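Local atomic coordinates of methylmalonyl-CoA carboxyltransferase 12S subunit (Propionibacterium freudenreichii, PDB entry 1ON3), a protein that catalyses the transfer of the carboxyl group of methylmalonyl-CoA to the biotin of the 1.3S subunit, as the hexameric core of transcarboxylase. Residues Pro401-Tyr415 with Leu423-Ala437. Sequence-based numbering, arbitrary orientation.
Sequences PKITVVLRKAYGGSY and LGADAVYAWPSAEIA. With MCA (methylmalonyl-coenzyme A), chain L.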
loop_
_atom_site.group_PDB
_atom_site.type_symbol
_atom_site.label_atom_id
_atom_site.label_comp_id
_atom_site.label_asym_id
_atom_site.label_seq_id
_atom_site.Cartn_x
_atom_site.Cartn_y
_atom_site.Cartn_z
ATOM N N PRO E 401 -2.363 -8.799 21.966
ATOM C CA PRO E 401 -1.530 -8.946 23.163
ATOM C C PRO E 401 -1.785 -10.355 23.709
ATOM O O PRO E 401 -2.927 -10.814 23.733
ATOM C CB PRO E 401 -2.080 -7.869 24.104
ATOM C CG PRO E 401 -2.481 -6.775 23.146
ATOM C CD PRO E 401 -3.142 -7.548 22.005
ATOM N N LYS E 402 -0.721 -11.042 24.115
ATOM C CA LYS E 402 -0.833 -12.385 24.677
ATOM C C LYS E 402 -0.134 -12.378 26.029
ATOM O O LYS E 402 1.070 -12.155 26.104
ATOM C CB LYS E 402 -0.190 -13.401 23.725
ATOM C CG LYS E 402 -1.018 -13.599 22.438
ATOM C CD LYS E 402 -0.336 -14.521 21.421
ATOM C CE LYS E 402 0.857 -13.857 20.783
ATOM N NZ LYS E 402 1.550 -14.734 19.799
ATOM N N ILE E 403 -0.897 -12.606 27.093
ATOM C CA ILE E 403 -0.357 -12.595 28.455
ATOM C C ILE E 403 -0.591 -13.949 29.105
ATOM O O ILE E 403 -1.721 -14.446 29.150
ATOM C CB ILE E 403 -1.054 -11.528 29.316
ATOM C CG1 ILE E 403 -1.054 -10.183 28.585
ATOM C CG2 ILE E 403 -0.376 -11.452 30.682
ATOM C CD1 ILE E 403 0.316 -9.589 28.370
ATOM N N THR E 404 0.474 -14.521 29.655
ATOM C CA THR E 404 0.391 -15.841 30.238
ATOM C C THR E 404 0.854 -15.922 31.698
ATOM O O THR E 404 1.924 -15.442 32.051
ATOM C CB THR E 404 1.219 -16.821 29.373
ATOM O OG1 THR E 404 0.606 -16.934 28.074
ATOM C CG2 THR E 404 1.315 -18.192 30.023
ATOM N N VAL E 405 0.034 -16.543 32.529
ATOM C CA VAL E 405 0.341 -16.716 33.940
ATOM C C VAL E 405 0.424 -18.214 34.213
ATOM O O VAL E 405 -0.543 -18.955 33.987
ATOM C CB VAL E 405 -0.755 -16.078 34.841
ATOM C CG1 VAL E 405 -0.404 -16.268 36.317
ATOM C CG2 VAL E 405 -0.873 -14.576 34.537
ATOM N N VAL E 406 1.585 -18.665 34.682
ATOM C CA VAL E 406 1.758 -20.082 34.982
ATOM C C VAL E 406 1.443 -20.332 36.453
ATOM O O VAL E 406 2.192 -19.900 37.330
ATOM C CB VAL E 406 3.197 -20.553 34.675
ATOM C CG1 VAL E 406 3.319 -22.045 34.965
ATOM C CG2 VAL E 406 3.538 -20.256 33.221
ATOM N N LEU E 407 0.338 -21.037 36.704
ATOM C CA LEU E 407 -0.121 -21.346 38.058
ATOM C C LEU E 407 0.611 -22.519 38.678
ATOM O O LEU E 407 1.020 -22.459 39.840
ATOM C CB LEU E 407 -1.623 -21.672 38.061
ATOM C CG LEU E 407 -2.578 -20.685 37.371
ATOM C CD1 LEU E 407 -4.012 -21.178 37.539
ATOM C CD2 LEU E 407 -2.434 -19.291 37.960
ATOM N N ARG E 408 0.769 -23.599 37.919
ATOM C CA ARG E 408 1.432 -24.765 38.479
ATOM C C ARG E 408 2.150 -25.589 37.412
ATOM O O ARG E 408 3.182 -25.158 36.898
ATOM C CB ARG E 408 0.394 -25.602 39.245
ATOM C CG ARG E 408 0.972 -26.567 40.264
ATOM C CD ARG E 408 -0.099 -27.004 41.282
ATOM N NE ARG E 408 -1.255 -27.655 40.659
ATOM C CZ ARG E 408 -2.187 -28.325 41.332
ATOM N NH1 ARG E 408 -2.105 -28.430 42.658
ATOM N NH2 ARG E 408 -3.189 -28.916 40.683
ATOM N N LYS E 409 1.618 -26.762 37.076
ATOM C CA LYS E 409 2.254 -27.613 36.074
ATOM C C LYS E 409 2.301 -26.933 34.702
ATOM O O LYS E 409 1.338 -26.286 34.285
ATOM C CB LYS E 409 1.497 -28.936 35.923
ATOM C CG LYS E 409 1.478 -29.836 37.143
ATOM C CD LYS E 409 2.878 -30.307 37.516
ATOM C CE LYS E 409 2.825 -31.426 38.564
ATOM N NZ LYS E 409 2.030 -31.045 39.768
ATOM N N ALA E 410 3.418 -27.096 34.001
ATOM C CA ALA E 410 3.592 -26.535 32.655
ATOM C C ALA E 410 4.633 -27.435 31.996
ATOM O O ALA E 410 5.797 -27.075 31.856
ATOM C CB ALA E 410 4.090 -25.105 32.746
ATOM N N TYR E 411 4.189 -28.615 31.582
ATOM C CA TYR E 411 5.085 -29.613 31.013
ATOM C C TYR E 411 5.152 -29.756 29.495
ATOM O O TYR E 411 4.127 -29.821 28.821
ATOM C CB TYR E 411 4.732 -30.984 31.589
ATOM C CG TYR E 411 5.059 -31.197 33.058
ATOM C CD1 TYR E 411 5.551 -30.159 33.853
ATOM C CD2 TYR E 411 4.893 -32.453 33.642
ATOM C CE1 TYR E 411 5.873 -30.373 35.200
ATOM C CE2 TYR E 411 5.210 -32.678 34.976
ATOM C CZ TYR E 411 5.704 -31.634 35.749
ATOM O OH TYR E 411 6.058 -31.871 37.058
ATOM N N GLY E 412 6.381 -29.855 28.992
ATOM C CA GLY E 412 6.636 -30.066 27.579
ATOM C C GLY E 412 5.804 -29.313 26.557
ATOM O O GLY E 412 5.549 -28.110 26.693
ATOM N N GLY E 413 5.397 -30.035 25.519
ATOM C CA GLY E 413 4.621 -29.426 24.451
ATOM C C GLY E 413 3.293 -28.845 24.871
ATOM O O GLY E 413 2.793 -27.918 24.223
ATOM N N SER E 414 2.709 -29.346 25.958
ATOM C CA SER E 414 1.409 -28.822 26.363
ATOM C C SER E 414 1.571 -27.410 26.901
ATOM O O SER E 414 0.673 -26.584 26.767
ATOM C CB SER E 414 0.736 -29.729 27.408
ATOM O OG SER E 414 1.396 -29.673 28.656
ATOM N N TYR E 415 2.733 -27.132 27.484
ATOM C CA TYR E 415 3.036 -25.805 28.030
ATOM C C TYR E 415 3.222 -24.842 26.856
ATOM O O TYR E 415 2.686 -23.728 26.853
ATOM C CB TYR E 415 4.314 -25.876 28.888
ATOM C CG TYR E 415 5.108 -24.590 29.017
ATOM C CD1 TYR E 415 6.426 -24.529 28.587
ATOM C CD2 TYR E 415 4.559 -23.456 29.621
ATOM C CE1 TYR E 415 7.191 -23.380 28.758
ATOM C CE2 TYR E 415 5.319 -22.294 29.800
ATOM C CZ TYR E 415 6.634 -22.268 29.370
ATOM O OH TYR E 415 7.416 -21.143 29.576
ATOM N N LEU E 423 6.166 -18.579 21.787
ATOM C CA LEU E 423 5.077 -18.485 20.826
ATOM C C LEU E 423 4.529 -17.054 20.799
ATOM O O LEU E 423 3.402 -16.797 20.370
ATOM C CB LEU E 423 3.967 -19.498 21.119
ATOM C CG LEU E 423 4.215 -20.856 20.435
ATOM C CD1 LEU E 423 5.315 -21.615 21.176
ATOM C CD2 LEU E 423 2.935 -21.677 20.425
ATOM N N GLY E 424 5.330 -16.113 21.279
ATOM C CA GLY E 424 4.913 -14.726 21.224
ATOM C C GLY E 424 4.213 -14.107 22.413
ATOM O O GLY E 424 3.712 -12.993 22.286
ATOM N N ALA E 425 4.152 -14.798 23.550
ATOM C CA ALA E 425 3.526 -14.203 24.726
ATOM C C ALA E 425 4.299 -12.914 24.979
ATOM O O ALA E 425 5.536 -12.913 24.980
ATOM C CB ALA E 425 3.641 -15.128 25.946
ATOM N N ASP E 426 3.577 -11.814 25.179
ATOM C CA ASP E 426 4.226 -10.531 25.423
ATOM C C ASP E 426 4.694 -10.392 26.867
ATOM O O ASP E 426 5.678 -9.705 27.143
ATOM C CB ASP E 426 3.277 -9.397 25.069
ATOM C CG ASP E 426 2.901 -9.418 23.616
ATOM O OD1 ASP E 426 3.769 -9.125 22.775
ATOM O OD2 ASP E 426 1.741 -9.748 23.314
ATOM N N ALA E 427 3.977 -11.031 27.785
ATOM C CA ALA E 427 4.348 -11.004 29.199
ATOM C C ALA E 427 4.025 -12.365 29.794
ATOM O O ALA E 427 2.952 -12.917 29.540
ATOM C CB ALA E 427 3.569 -9.910 29.944
ATOM N N VAL E 428 4.956 -12.912 30.573
ATOM C CA VAL E 428 4.727 -14.206 31.197
ATOM C C VAL E 428 5.075 -14.129 32.684
ATOM O O VAL E 428 6.146 -13.635 33.045
ATOM C CB VAL E 428 5.576 -15.310 30.538
ATOM C CG1 VAL E 428 5.241 -16.638 31.150
ATOM C CG2 VAL E 428 5.316 -15.358 29.017
ATOM N N TYR E 429 4.174 -14.595 33.543
ATOM C CA TYR E 429 4.454 -14.571 34.979
ATOM C C TYR E 429 4.321 -15.957 35.569
ATOM O O TYR E 429 3.466 -16.738 35.149
ATOM C CB TYR E 429 3.498 -13.638 35.724
ATOM C CG TYR E 429 3.446 -12.256 35.155
ATOM C CD1 TYR E 429 2.428 -11.890 34.283
ATOM C CD2 TYR E 429 4.459 -11.331 35.416
ATOM C CE1 TYR E 429 2.418 -10.640 33.669
ATOM C CE2 TYR E 429 4.459 -10.065 34.799
ATOM C CZ TYR E 429 3.430 -9.738 33.922
ATOM O OH TYR E 429 3.413 -8.528 33.261
ATOM N N ALA E 430 5.165 -16.253 36.552
ATOM C CA ALA E 430 5.123 -17.542 37.226
ATOM C C ALA E 430 4.706 -17.363 38.687
ATOM O O ALA E 430 5.209 -16.468 39.376
ATOM C CB ALA E 430 6.502 -18.205 37.168
ATOM N N TRP E 431 3.757 -18.178 39.141
ATOM C CA TRP E 431 3.356 -18.142 40.541
ATOM C C TRP E 431 4.495 -18.910 41.196
ATOM O O TRP E 431 5.274 -19.559 40.497
ATOM C CB TRP E 431 2.042 -18.876 40.761
ATOM C CG TRP E 431 0.820 -18.018 40.544
ATOM C CD1 TRP E 431 0.742 -16.853 39.827
ATOM C CD2 TRP E 431 -0.491 -18.271 41.044
ATOM N NE1 TRP E 431 -0.549 -16.364 39.856
ATOM C CE2 TRP E 431 -1.324 -17.217 40.597
ATOM C CE3 TRP E 431 -1.050 -19.286 41.830
ATOM C CZ2 TRP E 431 -2.683 -17.155 40.912
ATOM C CZ3 TRP E 431 -2.400 -19.222 42.143
ATOM C CH2 TRP E 431 -3.205 -18.158 41.682
ATOM N N PRO E 432 4.610 -18.862 42.538
ATOM C CA PRO E 432 5.707 -19.596 43.187
ATOM C C PRO E 432 5.544 -21.103 43.048
ATOM O O PRO E 432 6.463 -21.865 43.324
ATOM C CB PRO E 432 5.616 -19.143 44.646
ATOM C CG PRO E 432 5.000 -17.769 44.554
ATOM C CD PRO E 432 3.911 -18.009 43.515
ATOM N N SER E 433 4.358 -21.526 42.636
ATOM C CA SER E 433 4.057 -22.949 42.458
ATOM C C SER E 433 4.269 -23.401 41.014
ATOM O O SER E 433 4.049 -24.575 40.670
ATOM C CB SER E 433 2.609 -23.211 42.869
ATOM O OG SER E 433 1.767 -22.151 42.422
ATOM N N ALA E 434 4.701 -22.472 40.174
ATOM C CA ALA E 434 4.922 -22.780 38.767
ATOM C C ALA E 434 5.968 -23.869 38.582
ATOM O O ALA E 434 7.036 -23.847 39.209
ATOM C CB ALA E 434 5.341 -21.533 38.012
ATOM N N GLU E 435 5.662 -24.813 37.701
ATOM C CA GLU E 435 6.578 -25.894 37.441
ATOM C C GLU E 435 6.754 -26.111 35.938
ATOM O O GLU E 435 6.278 -27.101 35.391
ATOM C CB GLU E 435 6.064 -27.162 38.117
ATOM C CG GLU E 435 7.095 -28.261 38.214
ATOM C CD GLU E 435 6.583 -29.467 38.980
ATOM O OE1 GLU E 435 7.390 -30.385 39.222
ATOM O OE2 GLU E 435 5.381 -29.495 39.334
ATOM N N ILE E 436 7.410 -25.155 35.283
ATOM C CA ILE E 436 7.701 -25.223 33.849
ATOM C C ILE E 436 8.821 -26.250 33.697
ATOM O O ILE E 436 9.874 -26.109 34.305
ATOM C CB ILE E 436 8.186 -23.858 33.333
ATOM C CG1 ILE E 436 7.050 -22.842 33.463
ATOM C CG2 ILE E 436 8.685 -23.983 31.887
ATOM C CD1 ILE E 436 7.493 -21.420 33.394
ATOM N N ALA E 437 8.596 -27.282 32.893
ATOM C CA ALA E 437 9.601 -28.324 32.730
ATOM C C ALA E 437 9.454 -29.073 31.413
ATOM O O ALA E 437 8.357 -29.186 30.868
ATOM C CB ALA E 437 9.500 -29.315 33.894
HETATM C C8 MCA L . 16.986 -40.576 23.497
HETATM N N9 MCA L . 18.210 -40.348 24.133
HETATM C C4 MCA L . 18.056 -39.125 24.751
HETATM C C5 MCA L . 16.743 -38.703 24.436
HETATM N N7 MCA L . 16.093 -39.633 23.648
HETATM N N3 MCA L . 18.982 -38.430 25.523
HETATM C C2 MCA L . 18.492 -37.229 25.985
HETATM N N1 MCA L . 17.244 -36.717 25.747
HETATM C C6 MCA L . 16.330 -37.428 24.971
HETATM N N6 MCA L . 15.127 -36.878 24.770
HETATM C "C1'" MCA L . 19.359 -41.075 24.205
HETATM C "C2'" MCA L . 19.063 -42.379 24.941
HETATM O "O2'" MCA L . 19.029 -42.174 26.326
HETATM C "C3'" MCA L . 20.159 -43.273 24.390
HETATM O "O3'" MCA L . 21.349 -43.104 25.159
HETATM C "C4'" MCA L . 20.302 -42.836 22.910
HETATM O "O4'" MCA L . 19.791 -41.448 22.898
HETATM C "C5'" MCA L . 19.457 -43.600 21.813
HETATM O "O5'" MCA L . 18.804 -44.429 22.384
HETATM P P1 MCA L . 18.401 -45.740 22.603
HETATM O O11 MCA L . 17.710 -45.956 23.764
HETATM O O12 MCA L . 19.642 -46.227 22.514
HETATM O O6 MCA L . 17.346 -46.281 21.472
HETATM P P2 MCA L . 16.411 -46.747 20.646
HETATM O O21 MCA L . 16.385 -47.870 21.459
HETATM O O22 MCA L . 16.605 -46.718 19.264
HETATM O O7 MCA L . 15.069 -45.914 20.994
HETATM C CPB MCA L . 15.001 -44.709 21.019
HETATM C CPA MCA L . 13.811 -43.829 21.365
HETATM C CP7 MCA L . 14.005 -43.872 22.899
HETATM C CP9 MCA L . 12.492 -44.324 20.730
HETATM C CP8 MCA L . 14.105 -42.434 20.779
HETATM O OP3 MCA L . 15.099 -43.451 23.295
HETATM C CP6 MCA L . 13.138 -43.184 23.802
HETATM O OP2 MCA L . 11.881 -43.387 23.683
HETATM N NP2 MCA L . 13.695 -42.299 24.861
HETATM C CP5 MCA L . 13.163 -40.977 24.845
HETATM C CP4 MCA L . 11.969 -40.222 24.662
HETATM C CP3 MCA L . 11.542 -39.056 25.420
HETATM O OP1 MCA L . 11.071 -39.536 26.594
HETATM N NP1 MCA L . 11.508 -37.593 25.213
HETATM C CP2 MCA L . 10.961 -36.876 26.336
HETATM C CP1 MCA L . 10.650 -35.529 25.833
HETATM P P3 MCA L . 22.838 -43.791 25.463
HETATM O O31 MCA L . 22.120 -44.955 26.090
HETATM O O32 MCA L . 23.539 -42.921 26.480
HETATM O O33 MCA L . 23.719 -44.250 24.320
HETATM S S MCA L . 10.025 -34.523 26.809
HETATM C CS1 MCA L . 10.095 -33.591 25.475
HETATM O OS1 MCA L . 10.500 -33.748 24.287
HETATM C CS2 MCA L . 8.833 -33.001 25.276
HETATM C CS3 MCA L . 8.782 -31.673 25.324
HETATM C CS4 MCA L . 7.402 -33.468 24.909
HETATM O OS4 MCA L . 7.294 -34.504 24.273
HETATM O OS5 MCA L . 6.427 -32.784 25.274
#
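Two neighbouring parallel strands of the C-terminal crotonase-like domain, 402-407 and 427-430, pair here. The first turns a corner at R408, the second makes a type I turn from W431 to A434, and a second parallel pair follows, 409-411 with 435-437. In the first ladder hydrogen bonds alternate: T404 N to A427 O (3.0 Å), Y429 N to T404 O, V406 N to Y429 O and W431 N to V406 O. At its start D426 OD2 takes the backbone N-H of K402 on its anti lone pair (2.9 Å), and K509 forms a salt bridge to the same oxygen. The K402 chain bends at chi3 (-71°), which lets NZ donate to L423 O (2.8 Å) in the carbonyl plane; Y395 O and A398 O also accept from it. At the corner S433 OG donates to L407 O (2.7 Å). L407 CD2 lies over the centre of one W431 face. In the second ladder, E435 O meets the Y411 ring at its edge, in plane. Y411 OH lies 2.9 Å from E435 OE1. On the face of A410, I436 CG2 makes a CH-pi contact over one face of the Y415 ring. G412 N hydrogen-bonds to A437 O, and G413 N donates almost straight (2.9 Å, 169°) to OS5 of methylmalonyl-CoA. A142, G181, I144 and R34 of a second subunit also bind the ligand. Backbone N-H groups holding the acyl group are a feature of crotonase-fold carboxyltransferases; here G413 holds its carboxylate.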